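Side-chain contact in diaminobutyrate-pyruvate transaminase and L-2,4-diaminobutyrate decarboxylase (Vibrio parahaemolyticus, PDB 2QMA), which probably decarboxylates L-2,4-diaminobutyrate with pyridoxal phosphate through this C-terminal domain, the whole protein probably also having transaminase activity: residues 276-279 against 280-284. Residues are numbered along the deposited sequence; the frame is centred on the assembly and turned at random.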
# COMPACT_ATOMS: atom_id res chain seq x y z
N ASP A 276 0.63 -6.78 -29.18
CA ASP A 276 0.43 -8.12 -29.62
C ASP A 276 1.12 -9.11 -28.64
O ASP A 276 2.29 -9.53 -28.82
CB ASP A 276 1.00 -8.28 -31.05
CG ASP A 276 0.71 -9.65 -31.64
OD1 ASP A 276 0.33 -10.56 -30.87
OD2 ASP A 276 0.91 -9.82 -32.87
N LEU A 277 0.38 -9.44 -27.58
CA LEU A 277 0.88 -10.23 -26.47
C LEU A 277 1.26 -11.64 -26.93
O LEU A 277 2.19 -12.22 -26.42
CB LEU A 277 -0.19 -10.29 -25.38
CG LEU A 277 -0.59 -9.01 -24.65
CD1 LEU A 277 -1.51 -9.36 -23.38
CD2 LEU A 277 0.65 -8.15 -24.30
N ASP A 278 0.51 -12.20 -27.87
CA ASP A 278 0.85 -13.53 -28.38
C ASP A 278 2.19 -13.58 -29.10
O ASP A 278 2.97 -14.49 -28.92
CB ASP A 278 -0.28 -14.03 -29.29
CG ASP A 278 -0.35 -15.53 -29.32
OD1 ASP A 278 -0.41 -16.16 -28.25
OD2 ASP A 278 -0.36 -16.08 -30.41
N PHE A 279 2.46 -12.60 -29.94
CA PHE A 279 3.79 -12.55 -30.60
C PHE A 279 4.93 -12.27 -29.62
O PHE A 279 6.03 -12.85 -29.74
CB PHE A 279 3.83 -11.49 -31.71
CG PHE A 279 5.09 -11.51 -32.49
CD1 PHE A 279 5.26 -12.41 -33.53
CD2 PHE A 279 6.13 -10.63 -32.17
CE1 PHE A 279 6.46 -12.43 -34.27
CE2 PHE A 279 7.30 -10.64 -32.89
CZ PHE A 279 7.47 -11.54 -33.96
N ILE A 280 4.67 -11.42 -28.63
CA ILE A 280 5.67 -11.13 -27.60
C ILE A 280 5.95 -12.46 -26.86
O ILE A 280 7.10 -12.79 -26.58
CB ILE A 280 5.18 -10.05 -26.68
CG1 ILE A 280 5.17 -8.72 -27.47
CG2 ILE A 280 6.13 -9.89 -25.45
CD1 ILE A 280 4.56 -7.54 -26.72
N ALA A 281 4.90 -13.24 -26.62
CA ALA A 281 5.05 -14.52 -25.91
C ALA A 281 5.89 -15.46 -26.76
O ALA A 281 6.70 -16.25 -26.24
CB ALA A 281 3.65 -15.15 -25.53
N ASP A 282 5.71 -15.39 -28.08
CA ASP A 282 6.51 -16.24 -28.97
C ASP A 282 7.94 -15.80 -29.01
O ASP A 282 8.81 -16.64 -29.15
CB ASP A 282 5.94 -16.25 -30.40
CG ASP A 282 4.59 -16.97 -30.48
OD1 ASP A 282 4.33 -17.90 -29.68
OD2 ASP A 282 3.81 -16.61 -31.37
N MSE A 283 8.17 -14.48 -28.93
CA MSE A 283 9.54 -13.94 -28.77
C MSE A 283 10.23 -14.47 -27.49
O MSE A 283 11.43 -14.86 -27.48
CB MSE A 283 9.50 -12.40 -28.80
CG MSE A 283 9.33 -11.86 -30.23
SE MSE A 283 10.74 -12.32 -31.51
CE MSE A 283 10.01 -13.85 -32.44
N ALA A 284 9.47 -14.49 -26.40
CA ALA A 284 9.95 -14.97 -25.12
C ALA A 284 10.28 -16.47 -25.20
O ALA A 284 11.29 -16.90 -24.64
CB ALA A 284 8.89 -14.66 -23.98
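Phe-279 and Met-283, a selenomethionine here, make a Met-aromatic contact one turn apart on helix 277-287, the crossover helix of a beta-alpha-beta unit. Met-283 CG lies 3.6 Å from Phe-279 CE2. The Met-283 side chain then bends at chi2 and chi3, which sets SE near the CE2-CZ side of the ring and brings its CE to 3.8 Å from Phe-279 CZ. Met-283 SE is 4.8 Å from the Phe-279 ring centroid and 47° off the ring normal, an oblique approach. With chi1 at -174°, Phe-279 CG lies beside its own carbonyl carbon, which sends the ring outward and slightly forward, within reach of Met-283.

Asp-276 is the N-cap. Asp-276 OD1 accepts from Phe-279 N at 3.1 Å, a nearly straight bond that meets the carboxylate from above its plane. Asp-276 O takes Ile-280 N at 3.0 Å and so starts the helical bonding. Phe-279 O accepts from Met-283 N at 2.8 Å, tying together the backbones of the aromatic pair.

Asp-278 and Asp-282 bring like charges close, with their OD2 atoms 4.3 Å apart. Arg-315 forms salt bridges with OD1 of both and probably offsets their repulsion.

Leu-277, Ile-280 and Ala-281 pack on strand 290-295, touching Val-293 or Met-291. Phe-279 and Met-283 leave the helix in another direction and both reach Leu-245 of helix 245-254.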